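PDB 5TCB: PelA from Pseudomonas aeruginosa, which probably hydrolyses and deacetylates the Pel exopolysaccharide, this chain being the glycoside hydrolase domain of the longer protein. Local coordinates for residues Y71-E76 and L134-S139; S103-L108 and F140-E145; K170-R175 and A189-S194; G150-L155 and F177-E182. All coordinates share one frame; numbering follows the deposited sequence.

Contacts 1 and 3 pair strands of the parallel sheet, 67-73 with 131-135 and 170-174 with 187-192. The middle two of these strands are neighbours, bridged by N174 and D135, and the two contact centres are about 11 Å apart. Contacts 2 and 4, centred about 11 Å and about 13 Å from contact 1, lie farther from the centre of the chain. Contact 2 joins the end of strand 103-105 to the 3-10 turn before helix 145-165; contact 4 joins that helix to the loop after strand 170-174. Q151 of contact 4 bonds D107 and L108 of contact 2. Segments of contacts 1 and 2 alternate along the chain, as do those of 3 and 4; elements 14 to 58 residues apart thus close the fold.

Contact 1: residues Y71-E76 and L134-S139; sequences YLSVGE and LDTLDS
T136 OG1 is the meeting point of the two segments: G75 N donates to it at 2.8 Å, and it is also hydrogen-bonded to S73 OG at 2.8 Å. The hydroxyl reaches both because chi1 of 57° sets OG1 between backbone N and carbonyl carbon, while CG2 is left to lie across the E76 side chain, 3.7 Å from CD. S73 OG in turn donates to E76 O, which ties the turn 73-76 to itself. Before this turn the strands pair in parallel register, L72 with L134 and S73 with D135; D135 N reaches L72 O at 2.9 Å (169°) and V74 N reaches D135 O at 3.0 Å. On the S73 and D135 face, Y71 OH donates to the anti lone pair of D135 OD2 at 2.6 Å, with ring and carboxylate planes 70° apart. Farther on, S139 OG donates to E76 OE2 at 2.6 Å from above the carboxylate plane. E76 OE1 is held by S103, and D135 OD1 by N174. On the L72 and L134 face the two CD2 methyls are 4.1 Å apart, joined by V74 CG2 from the turn. These are neighbours in an eight-stranded parallel sheet of sequential order, as in the (beta/alpha)8 barrel, with polar residues at their C-terminal ends.

Contact 2: residues S103-L108 and F140-E145; sequences SQVMDL and FQLQAE
V105 carries the largest share of this contact, and its two methyl groups divide the work. CG2 approaches L142 CD1 to 3.9 Å, and CG1 comes within 4.1 Å of Q143 NE2. The division follows from chi1 of 177°, which turns CG1 beside the carbonyl carbon and CG2 beside the backbone N, so that each branch faces a different residue of the short 3-10 segment and its exit. Q143 buries the second largest area. Its chain bends at CG, with chi2 at -101°, and runs past V105 in the opposite direction; the amide thereby lies beside the valine, with no hydrogen bond to segment 103-108. Its NE2 is hydrogen-bonded to S94 OG. M106 O is 4.2 Å from Q143 NE2, too long for a bond. L142 offers one methyl at a more exposed margin, whereas F140 takes part through CB, 4.5 Å from L108 CD2, its ring being directed away from segment 103-108. The 3-10 turn is closed by Q143 N bonded to F140 O at 3.0 Å. The interface is held by van der Waals contact: no hydrogen bond spans it, and 193 Å² is buried in all. V96 also packs against both V105 and Q143. Strand 103-105 pairs antiparallel with strand 76-78, and L108 leads on towards helix 111-126, packing on W113. The 3-10 turn, which follows strand 131-135, runs into helix 145-165, where Q151 holds D107 and L108.

Contact 3: residues K170-R175 and A189-S194; sequences KLFFNR and AVAVES
The ring of F172 lies alongside the small side chains of the next strand, with CD1 3.8 Å from A189 CB and CE1 3.8 Å from A191 CB. CG lies anti to the backbone N (chi1 -179°), which swings the ring along the neighbouring strand, where A189 O sits near its plane at an edge. The backbones run parallel, axes 27° apart, and bond in alternation: F173 N reaches A189 O at 3.0 Å, F173 O receives A191 N at 2.8 Å almost in line with its C=O, and R175 N reaches A191 O. At the C-terminal end of strand 170-174, side chains add to the backbone bonds. N174 ND2 donates to E193 OE2 at 3.0 Å, the acceptor close to the amide plane. ND2 also bonds D135, while E193 OE1 is held by Y236. The extended R175 chain carries NH2 to E193 O at 2.7 Å; the oxygen lies near the guanidinium plane, but the donor stands above the carbonyl plane, 36° out of it. One water fixes three groups: it donates to N174 OD1 and accepts from R175 NE and E193 N. By contrast, R175 O and A189 N are buried with no partner in the model. Strand 131-135 flanks 170-174, and strand 231-236 lies beyond 187-192. F172 also meets F133 and W45 edge-to-face, whereas V190 and V192 pack against helix 211-226.

Contact 4: residues G150-L155 and F177-E182; sequences GQRRAL and FEVLPE
The loop that follows strand 170-174 folds back onto the N-terminal half of helix 145-165, and R152 is the residue on which it closes. From the helix, chi1 of -173° and a bend at chi3 of 69° bring the guanidinium across the loop, where its edge meets two acceptors. NH1 donates to the backbone oxygen E178 O at 3.1 Å and forms a salt bridge with E182 OE2 at 2.5 Å; NH2 adds a weak bond to E182 OE2 at 2.9 Å. The carboxylate is met from above its plane, with the two planes 70° apart, so this is no flat two-oxygen pairing. The 2.5 Å separation is short and its exact value doubtful, and E182 also touches a crystal neighbour, so its pose may owe something to the lattice. R152 NH2 has a second carboxylate partner in E149. On the apolar side, V179 CG1 lies 3.9 Å from both R152 CG and L155 CD2, against the helix between residues about one turn apart. CB of E178 rests against R152 CD at 3.9 Å. The short 3-10 turn 180-182 presents E182, its N bonded to V179 O. Here the connection from strand 170-174 to the next barrel strand, 187-192, has a 3-10 turn in place of a helix and packs on the helix before strand 170-174.

Contact 1: residues Y71-E76 and L134-S139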
loop_
_atom_site.group_PDB
_atom_site.type_symbol
_atom_site.label_atom_id
_atom_site.label_comp_id
_atom_site.label_asym_id
_atom_site.label_seq_id
_atom_site.Cartn_x
_atom_site.Cartn_y
_atom_site.Cartn_z
ATOM N N TYR A 71 -1.953 1.196 7.275
ATOM C CA TYR A 71 -2.148 1.900 6.010
ATOM C C TYR A 71 -1.841 3.380 6.147
ATOM O O TYR A 71 -2.320 4.054 7.059
ATOM C CB TYR A 71 -3.577 1.686 5.535
ATOM C CG TYR A 71 -3.892 2.364 4.230
ATOM C CD1 TYR A 71 -4.419 3.639 4.217
ATOM C CD2 TYR A 71 -3.647 1.739 3.038
ATOM C CE1 TYR A 71 -4.699 4.284 3.019
ATOM C CE2 TYR A 71 -3.940 2.382 1.824
ATOM C CZ TYR A 71 -4.456 3.644 1.848
ATOM O OH TYR A 71 -4.740 4.329 0.675
ATOM N N LEU A 72 -1.101 3.910 5.174
ATOM C CA LEU A 72 -0.880 5.354 5.117
ATOM C C LEU A 72 -0.803 5.781 3.659
ATOM O O LEU A 72 0.147 5.431 2.941
ATOM C CB LEU A 72 0.402 5.756 5.838
ATOM C CG LEU A 72 0.672 7.267 5.919
ATOM C CD1 LEU A 72 -0.386 7.991 6.729
ATOM C CD2 LEU A 72 2.034 7.570 6.489
ATOM N N SER A 73 -1.759 6.614 3.239
ATOM C CA SER A 73 -1.776 7.155 1.883
ATOM C C SER A 73 -0.904 8.415 1.824
ATOM O O SER A 73 -1.170 9.409 2.499
ATOM C CB SER A 73 -3.211 7.424 1.456
ATOM O OG SER A 73 -3.234 8.110 0.198
ATOM N N VAL A 74 0.186 8.324 1.062
ATOM C CA VAL A 74 1.209 9.366 1.006
ATOM C C VAL A 74 0.899 10.402 -0.060
ATOM O O VAL A 74 1.173 11.589 0.133
ATOM C CB VAL A 74 2.594 8.726 0.765
ATOM C CG1 VAL A 74 3.687 9.777 0.570
ATOM C CG2 VAL A 74 2.962 7.832 1.905
ATOM N N GLY A 75 0.292 10.002 -1.165
ATOM C CA GLY A 75 0.054 10.923 -2.266
ATOM C C GLY A 75 -1.308 11.586 -2.308
ATOM O O GLY A 75 -1.513 12.548 -3.063
ATOM N N GLU A 76 -2.253 11.083 -1.519
ATOM C CA GLU A 76 -3.640 11.513 -1.575
ATOM C C GLU A 76 -4.202 11.594 -0.170
ATOM O O GLU A 76 -3.830 10.804 0.700
ATOM C CB GLU A 76 -4.502 10.520 -2.387
ATOM C CG GLU A 76 -4.109 10.425 -3.835
ATOM C CD GLU A 76 -4.964 9.473 -4.646
ATOM O OE1 GLU A 76 -5.980 8.939 -4.125
ATOM O OE2 GLU A 76 -4.596 9.259 -5.820
ATOM N N LEU A 134 2.698 2.075 2.567
ATOM C CA LEU A 134 2.694 3.400 1.938
ATOM C C LEU A 134 2.019 3.344 0.574
ATOM O O LEU A 134 2.569 2.797 -0.392
ATOM C CB LEU A 134 4.119 3.941 1.837
ATOM C CG LEU A 134 4.882 4.006 3.167
ATOM C CD1 LEU A 134 6.284 4.563 2.914
ATOM C CD2 LEU A 134 4.140 4.848 4.195
ATOM N N ASP A 135 0.834 3.941 0.491
ATOM C CA ASP A 135 0.032 3.931 -0.715
ATOM C C ASP A 135 0.175 5.259 -1.459
ATOM O O ASP A 135 0.776 6.233 -0.978
ATOM C CB ASP A 135 -1.431 3.663 -0.342
ATOM C CG ASP A 135 -2.287 3.175 -1.494
ATOM O OD1 ASP A 135 -1.767 2.735 -2.544
ATOM O OD2 ASP A 135 -3.529 3.218 -1.328
ATOM N N THR A 136 -0.419 5.267 -2.645
ATOM C CA THR A 136 -0.497 6.400 -3.588
ATOM C C THR A 136 0.865 7.058 -3.820
ATOM O O THR A 136 0.996 8.280 -3.913
ATOM C CB THR A 136 -1.598 7.398 -3.188
ATOM O OG1 THR A 136 -1.415 7.897 -1.865
ATOM C CG2 THR A 136 -2.955 6.726 -3.301
ATOM N N LEU A 137 1.878 6.220 -4.031
ATOM C CA LEU A 137 3.222 6.671 -4.358
ATOM C C LEU A 137 3.361 7.067 -5.814
ATOM O O LEU A 137 4.421 7.587 -6.196
ATOM C CB LEU A 137 4.254 5.576 -4.040
ATOM C CG LEU A 137 4.254 5.151 -2.574
ATOM C CD1 LEU A 137 5.359 4.102 -2.357
ATOM C CD2 LEU A 137 4.458 6.327 -1.616
ATOM N N ASP A 138 2.349 6.826 -6.646
ATOM C CA ASP A 138 2.399 7.215 -8.056
ATOM C C ASP A 138 1.292 8.194 -8.426
ATOM O O ASP A 138 1.102 8.476 -9.616
ATOM C CB ASP A 138 2.367 5.975 -8.970
ATOM C CG ASP A 138 1.145 5.108 -8.777
ATOM O OD1 ASP A 138 0.276 5.428 -7.950
ATOM O OD2 ASP A 138 1.053 4.080 -9.472
ATOM N N SER A 139 0.560 8.731 -7.437
ATOM C CA SER A 139 -0.506 9.666 -7.742
ATOM C C SER A 139 0.028 10.965 -8.303
ATOM O O SER A 139 -0.721 11.675 -8.990
ATOM C CB SER A 139 -1.353 9.926 -6.502
ATOM O OG SER A 139 -2.081 8.739 -6.206
#

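Contact 2: residues S103-L108 and F140-E145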
loop_
_atom_site.group_PDB
_atom_site.type_symbol
_atom_site.label_atom_id
_atom_site.label_comp_id
_atom_site.label_asym_id
_atom_site.label_seq_id
_atom_site.Cartn_x
_atom_site.Cartn_y
_atom_site.Cartn_z
ATOM N N SER A 103 -11.056 11.567 -3.041
ATOM C CA SER A 103 -9.619 11.429 -2.857
ATOM C C SER A 103 -8.946 12.606 -3.538
ATOM O O SER A 103 -9.126 12.816 -4.740
ATOM C CB SER A 103 -9.086 10.114 -3.428
ATOM O OG SER A 103 -7.945 9.714 -2.690
ATOM N N GLN A 104 -8.187 13.362 -2.766
ATOM C CA GLN A 104 -7.537 14.566 -3.247
ATOM C C GLN A 104 -6.046 14.311 -3.386
ATOM O O GLN A 104 -5.392 13.890 -2.414
ATOM C CB GLN A 104 -7.797 15.736 -2.289
ATOM N N VAL A 105 -5.512 14.564 -4.590
ATOM C CA VAL A 105 -4.069 14.503 -4.783
ATOM C C VAL A 105 -3.442 15.658 -4.031
ATOM O O VAL A 105 -3.892 16.806 -4.142
ATOM C CB VAL A 105 -3.707 14.509 -6.269
ATOM C CG1 VAL A 105 -2.191 14.521 -6.424
ATOM C CG2 VAL A 105 -4.338 13.291 -6.969
ATOM N N MET A 106 -2.418 15.360 -3.252
ATOM C CA MET A 106 -1.733 16.360 -2.461
ATOM C C MET A 106 -0.376 16.697 -3.054
ATOM O O MET A 106 0.253 15.898 -3.762
ATOM C CB MET A 106 -1.569 15.870 -1.022
ATOM C CG MET A 106 -2.907 15.480 -0.351
ATOM S SD MET A 106 -4.104 16.835 -0.260
ATOM C CE MET A 106 -3.308 17.845 1.011
ATOM N N ASP A 107 0.041 17.913 -2.766
ATOM C CA ASP A 107 1.343 18.438 -3.154
ATOM C C ASP A 107 2.383 17.890 -2.188
ATOM O O ASP A 107 2.388 18.252 -1.005
ATOM C CB ASP A 107 1.291 19.960 -3.122
ATOM C CG ASP A 107 2.630 20.634 -3.428
ATOM O OD1 ASP A 107 3.633 19.956 -3.689
ATOM O OD2 ASP A 107 2.649 21.889 -3.409
ATOM N N LEU A 108 3.278 17.031 -2.691
ATOM C CA LEU A 108 4.250 16.385 -1.829
ATOM C C LEU A 108 5.316 17.351 -1.341
ATOM O O LEU A 108 6.079 17.003 -0.434
ATOM C CB LEU A 108 4.897 15.212 -2.568
ATOM C CG LEU A 108 4.005 13.989 -2.879
ATOM C CD1 LEU A 108 3.389 13.437 -1.642
ATOM C CD2 LEU A 108 2.909 14.285 -3.857
ATOM N N PHE A 140 1.297 11.282 -8.053
ATOM C CA PHE A 140 1.848 12.503 -8.615
ATOM C C PHE A 140 1.878 12.463 -10.132
ATOM O O PHE A 140 1.985 13.522 -10.759
ATOM C CB PHE A 140 3.257 12.799 -8.072
ATOM C CG PHE A 140 4.337 11.901 -8.608
ATOM C CD1 PHE A 140 4.676 10.740 -7.946
ATOM C CD2 PHE A 140 5.023 12.208 -9.779
ATOM C CE1 PHE A 140 5.650 9.897 -8.432
ATOM C CE2 PHE A 140 6.010 11.374 -10.265
ATOM C CZ PHE A 140 6.325 10.203 -9.593
ATOM N N GLN A 141 1.784 11.280 -10.743
ATOM C CA GLN A 141 1.726 11.180 -12.190
ATOM C C GLN A 141 0.439 11.772 -12.749
ATOM O O GLN A 141 0.340 11.946 -13.971
ATOM C CB GLN A 141 1.872 9.726 -12.651
ATOM C CG GLN A 141 3.167 9.058 -12.239
ATOM C CD GLN A 141 4.299 9.315 -13.186
ATOM O OE1 GLN A 141 4.202 10.167 -14.062
ATOM N NE2 GLN A 141 5.369 8.539 -13.051
ATOM N N LEU A 142 -0.544 12.077 -11.898
ATOM C CA LEU A 142 -1.740 12.784 -12.321
ATOM C C LEU A 142 -1.531 14.287 -12.472
ATOM O O LEU A 142 -2.413 14.966 -13.006
ATOM C CB LEU A 142 -2.876 12.511 -11.316
ATOM C CG LEU A 142 -3.240 11.035 -11.230
ATOM C CD1 LEU A 142 -4.127 10.827 -10.025
ATOM C CD2 LEU A 142 -3.917 10.568 -12.510
ATOM N N GLN A 143 -0.408 14.818 -12.002
ATOM C CA GLN A 143 -0.125 16.231 -12.197
ATOM C C GLN A 143 0.267 16.500 -13.640
ATOM O O GLN A 143 0.609 15.592 -14.403
ATOM C CB GLN A 143 1.004 16.682 -11.274
ATOM C CG GLN A 143 0.787 16.365 -9.824
ATOM C CD GLN A 143 0.313 17.529 -9.035
ATOM O OE1 GLN A 143 -0.160 18.536 -9.586
ATOM N NE2 GLN A 143 0.451 17.430 -7.718
ATOM N N ALA A 144 0.204 17.777 -14.012
ATOM C CA ALA A 144 0.705 18.181 -15.310
ATOM C C ALA A 144 2.113 17.639 -15.505
ATOM O O ALA A 144 2.928 17.652 -14.584
ATOM C CB ALA A 144 0.702 19.708 -15.410
ATOM N N GLU A 145 2.398 17.204 -16.743
ATOM C CA GLU A 145 3.674 16.572 -17.050
ATOM C C GLU A 145 4.863 17.354 -16.509
ATOM O O GLU A 145 5.785 16.778 -15.912
ATOM C CB GLU A 145 3.808 16.399 -18.563
#

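Contact 3: residues K170-R175 and A189-S194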
loop_
_atom_site.group_PDB
_atom_site.type_symbol
_atom_site.label_atom_id
_atom_site.label_comp_id
_atom_site.label_asym_id
_atom_site.label_seq_id
_atom_site.Cartn_x
_atom_site.Cartn_y
_atom_site.Cartn_z
ATOM N N LYS A 170 9.032 -0.520 9.649
ATOM C CA LYS A 170 9.304 -1.071 8.323
ATOM C C LYS A 170 8.405 -0.391 7.315
ATOM O O LYS A 170 7.213 -0.219 7.566
ATOM C CB LYS A 170 9.047 -2.578 8.292
ATOM C CG LYS A 170 9.997 -3.383 9.125
ATOM C CD LYS A 170 9.719 -4.867 8.982
ATOM C CE LYS A 170 10.676 -5.688 9.807
ATOM N NZ LYS A 170 11.972 -5.800 9.129
ATOM N N LEU A 171 8.975 0.004 6.174
ATOM C CA LEU A 171 8.221 0.684 5.125
ATOM C C LEU A 171 7.935 -0.298 3.984
ATOM O O LEU A 171 8.845 -0.786 3.312
ATOM C CB LEU A 171 8.960 1.929 4.635
ATOM C CG LEU A 171 9.305 2.961 5.721
ATOM C CD1 LEU A 171 9.966 4.167 5.096
ATOM C CD2 LEU A 171 8.083 3.365 6.554
ATOM N N PHE A 172 6.656 -0.580 3.794
ATOM C CA PHE A 172 6.146 -1.539 2.829
ATOM C C PHE A 172 5.521 -0.675 1.739
ATOM O O PHE A 172 4.456 -0.076 1.928
ATOM C CB PHE A 172 5.166 -2.470 3.551
ATOM C CG PHE A 172 4.539 -3.555 2.724
ATOM C CD1 PHE A 172 4.909 -3.833 1.426
ATOM C CD2 PHE A 172 3.558 -4.323 3.324
ATOM C CE1 PHE A 172 4.266 -4.852 0.723
ATOM C CE2 PHE A 172 2.914 -5.350 2.645
ATOM C CZ PHE A 172 3.268 -5.621 1.340
ATOM N N PHE A 173 6.238 -0.529 0.628
ATOM C CA PHE A 173 5.813 0.383 -0.433
ATOM C C PHE A 173 4.746 -0.284 -1.305
ATOM O O PHE A 173 4.886 -1.457 -1.668
ATOM C CB PHE A 173 6.971 0.736 -1.365
ATOM C CG PHE A 173 7.951 1.762 -0.864
ATOM C CD1 PHE A 173 8.187 1.974 0.473
ATOM C CD2 PHE A 173 8.666 2.513 -1.790
ATOM C CE1 PHE A 173 9.134 2.920 0.880
ATOM C CE2 PHE A 173 9.599 3.426 -1.393
ATOM C CZ PHE A 173 9.839 3.632 -0.061
ATOM N N ASN A 174 3.717 0.469 -1.682
ATOM C CA ASN A 174 2.866 0.117 -2.833
ATOM C C ASN A 174 3.499 0.732 -4.073
ATOM O O ASN A 174 3.430 1.942 -4.287
ATOM C CB ASN A 174 1.430 0.579 -2.648
ATOM C CG ASN A 174 0.480 -0.081 -3.645
ATOM O OD1 ASN A 174 0.914 -0.944 -4.423
ATOM N ND2 ASN A 174 -0.791 0.288 -3.625
ATOM N N ARG A 175 4.156 -0.100 -4.888
ATOM C CA ARG A 175 4.899 0.393 -6.068
ATOM C C ARG A 175 5.920 1.425 -5.587
ATOM O O ARG A 175 6.696 1.146 -4.668
ATOM C CB ARG A 175 3.952 0.891 -7.139
ATOM C CG ARG A 175 3.033 -0.128 -7.709
ATOM C CD ARG A 175 2.184 0.460 -8.781
ATOM N NE ARG A 175 1.285 -0.519 -9.390
ATOM C CZ ARG A 175 1.031 -0.585 -10.685
ATOM N NH1 ARG A 175 1.585 0.272 -11.543
ATOM N NH2 ARG A 175 0.195 -1.517 -11.123
ATOM N N ALA A 189 9.720 -4.169 1.469
ATOM C CA ALA A 189 9.055 -4.953 0.440
ATOM C C ALA A 189 8.311 -3.969 -0.442
ATOM O O ALA A 189 8.085 -2.816 -0.053
ATOM C CB ALA A 189 8.085 -5.974 1.051
ATOM N N VAL A 190 7.952 -4.419 -1.638
ATOM C CA VAL A 190 7.166 -3.643 -2.583
ATOM C C VAL A 190 5.991 -4.487 -3.027
ATOM O O VAL A 190 6.181 -5.641 -3.442
ATOM C CB VAL A 190 8.016 -3.223 -3.791
ATOM C CG1 VAL A 190 7.194 -2.463 -4.803
ATOM C CG2 VAL A 190 9.219 -2.414 -3.322
ATOM N N ALA A 191 4.790 -3.924 -2.922
ATOM C CA ALA A 191 3.579 -4.552 -3.423
ATOM C C ALA A 191 3.228 -4.028 -4.806
ATOM O O ALA A 191 3.585 -2.912 -5.201
ATOM C CB ALA A 191 2.393 -4.322 -2.485
ATOM N N VAL A 192 2.453 -4.837 -5.521
ATOM C CA VAL A 192 1.956 -4.492 -6.840
ATOM C C VAL A 192 0.532 -4.999 -7.000
ATOM O O VAL A 192 0.276 -6.206 -6.913
ATOM C CB VAL A 192 2.835 -5.047 -7.970
ATOM C CG1 VAL A 192 2.229 -4.660 -9.342
ATOM C CG2 VAL A 192 4.243 -4.543 -7.843
ATOM N N GLU A 193 -0.392 -4.080 -7.244
ATOM C CA GLU A 193 -1.713 -4.396 -7.749
ATOM C C GLU A 193 -1.671 -4.186 -9.256
ATOM O O GLU A 193 -1.567 -3.010 -9.688
ATOM C CB GLU A 193 -2.788 -3.477 -7.161
ATOM C CG GLU A 193 -2.808 -3.331 -5.662
ATOM C CD GLU A 193 -3.657 -2.130 -5.273
ATOM O OE1 GLU A 193 -4.892 -2.265 -5.156
ATOM O OE2 GLU A 193 -3.089 -1.030 -5.120
ATOM N N SER A 194 -1.721 -5.206 -10.114
ATOM C CA SER A 194 -1.886 -6.622 -9.817
ATOM C C SER A 194 -1.028 -7.374 -10.826
ATOM O O SER A 194 -0.529 -6.779 -11.790
ATOM C CB SER A 194 -3.351 -7.039 -9.933
ATOM O OG SER A 194 -4.156 -6.444 -8.939
HETATM O O HOH W 1 -0.021 -1.251 -6.894
#

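Contact 4: residues G150-L155 and F177-E182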
loop_
_atom_site.group_PDB
_atom_site.type_symbol
_atom_site.label_atom_id
_atom_site.label_comp_id
_atom_site.label_asym_id
_atom_site.label_seq_id
_atom_site.Cartn_x
_atom_site.Cartn_y
_atom_site.Cartn_z
ATOM N N GLY A 150 9.307 17.523 -10.129
ATOM C CA GLY A 150 9.404 18.176 -8.839
ATOM C C GLY A 150 8.656 17.413 -7.761
ATOM O O GLY A 150 9.099 17.337 -6.607
ATOM N N GLN A 151 7.501 16.844 -8.118
ATOM C CA GLN A 151 6.768 16.009 -7.179
ATOM C C GLN A 151 7.532 14.736 -6.849
ATOM O O GLN A 151 7.550 14.298 -5.692
ATOM C CB GLN A 151 5.399 15.652 -7.755
ATOM C CG GLN A 151 4.470 16.846 -7.821
ATOM C CD GLN A 151 4.115 17.377 -6.437
ATOM O OE1 GLN A 151 3.555 16.662 -5.615
ATOM N NE2 GLN A 151 4.446 18.624 -6.163
ATOM N N ARG A 152 8.142 14.119 -7.858
ATOM C CA ARG A 152 8.888 12.883 -7.629
ATOM C C ARG A 152 10.021 13.120 -6.644
ATOM O O ARG A 152 10.263 12.302 -5.754
ATOM C CB ARG A 152 9.432 12.358 -8.960
ATOM C CG ARG A 152 10.070 10.996 -8.864
ATOM C CD ARG A 152 10.853 10.613 -10.099
ATOM N NE ARG A 152 12.058 11.438 -10.226
ATOM C CZ ARG A 152 13.191 11.205 -9.576
ATOM N NH1 ARG A 152 13.321 10.142 -8.780
ATOM N NH2 ARG A 152 14.216 12.021 -9.727
ATOM N N ARG A 153 10.731 14.238 -6.798
ATOM C CA ARG A 153 11.825 14.566 -5.900
ATOM C C ARG A 153 11.306 14.869 -4.501
ATOM O O ARG A 153 11.925 14.488 -3.511
ATOM C CB ARG A 153 12.618 15.754 -6.451
ATOM C CG ARG A 153 13.373 15.457 -7.736
ATOM C CD ARG A 153 14.104 16.703 -8.259
ATOM N NE ARG A 153 14.765 16.425 -9.532
ATOM C CZ ARG A 153 15.504 17.300 -10.203
ATOM N NH1 ARG A 153 15.682 18.528 -9.732
ATOM N NH2 ARG A 153 16.065 16.943 -11.351
ATOM N N ALA A 154 10.161 15.549 -4.401
ATOM C CA ALA A 154 9.577 15.826 -3.095
ATOM C C ALA A 154 9.125 14.541 -2.421
ATOM O O ALA A 154 9.231 14.408 -1.195
ATOM C CB ALA A 154 8.404 16.779 -3.242
ATOM N N LEU A 155 8.627 13.584 -3.206
ATOM C CA LEU A 155 8.242 12.291 -2.658
ATOM C C LEU A 155 9.468 11.554 -2.134
ATOM O O LEU A 155 9.449 11.023 -1.015
ATOM C CB LEU A 155 7.526 11.457 -3.724
ATOM C CG LEU A 155 7.152 10.044 -3.278
ATOM C CD1 LEU A 155 6.211 10.105 -2.100
ATOM C CD2 LEU A 155 6.485 9.291 -4.430
ATOM N N PHE A 177 8.031 2.856 -8.067
ATOM C CA PHE A 177 9.121 2.543 -8.977
ATOM C C PHE A 177 9.930 3.776 -9.333
ATOM O O PHE A 177 11.131 3.671 -9.623
ATOM C CB PHE A 177 8.565 1.900 -10.247
ATOM C CG PHE A 177 7.740 0.663 -9.996
ATOM C CD1 PHE A 177 8.233 -0.355 -9.229
ATOM C CD2 PHE A 177 6.475 0.537 -10.530
ATOM C CE1 PHE A 177 7.453 -1.486 -8.961
ATOM C CE2 PHE A 177 5.706 -0.590 -10.295
ATOM C CZ PHE A 177 6.185 -1.586 -9.533
ATOM N N GLU A 178 9.289 4.947 -9.376
ATOM C CA GLU A 178 9.981 6.157 -9.786
ATOM C C GLU A 178 10.920 6.696 -8.711
ATOM O O GLU A 178 11.798 7.503 -9.024
ATOM C CB GLU A 178 8.962 7.242 -10.146
ATOM C CG GLU A 178 8.079 6.922 -11.340
ATOM C CD GLU A 178 6.916 5.968 -11.027
ATOM O OE1 GLU A 178 6.624 5.666 -9.833
ATOM O OE2 GLU A 178 6.319 5.498 -12.028
ATOM N N VAL A 179 10.732 6.286 -7.462
ATOM C CA VAL A 179 11.562 6.758 -6.357
ATOM C C VAL A 179 12.449 5.664 -5.780
ATOM O O VAL A 179 13.506 5.990 -5.221
ATOM C CB VAL A 179 10.723 7.419 -5.240
ATOM C CG1 VAL A 179 10.097 8.746 -5.731
ATOM C CG2 VAL A 179 9.645 6.514 -4.695
ATOM N N LEU A 180 12.088 4.393 -5.923
ATOM C CA LEU A 180 12.885 3.325 -5.316
ATOM C C LEU A 180 14.359 3.352 -5.694
ATOM O O LEU A 180 15.192 3.122 -4.801
ATOM C CB LEU A 180 12.277 1.958 -5.660
ATOM C CG LEU A 180 11.083 1.594 -4.788
ATOM C CD1 LEU A 180 10.164 0.581 -5.469
ATOM C CD2 LEU A 180 11.556 1.061 -3.429
ATOM N N PRO A 181 14.764 3.618 -6.938
ATOM C CA PRO A 181 16.199 3.582 -7.232
ATOM C C PRO A 181 16.997 4.607 -6.450
ATOM O O PRO A 181 18.207 4.407 -6.257
ATOM C CB PRO A 181 16.250 3.841 -8.744
ATOM C CG PRO A 181 14.922 3.383 -9.252
ATOM C CD PRO A 181 13.964 3.789 -8.161
ATOM N N GLU A 182 16.376 5.688 -5.985
ATOM C CA GLU A 182 17.052 6.696 -5.181
ATOM C C GLU A 182 16.934 6.464 -3.678
ATOM O O GLU A 182 17.419 7.293 -2.895
ATOM C CB GLU A 182 16.497 8.076 -5.510
ATOM C CG GLU A 182 16.955 8.565 -6.868
ATOM C CD GLU A 182 16.267 9.833 -7.275
ATOM O OE1 GLU A 182 16.195 10.758 -6.445
ATOM O OE2 GLU A 182 15.783 9.898 -8.419
#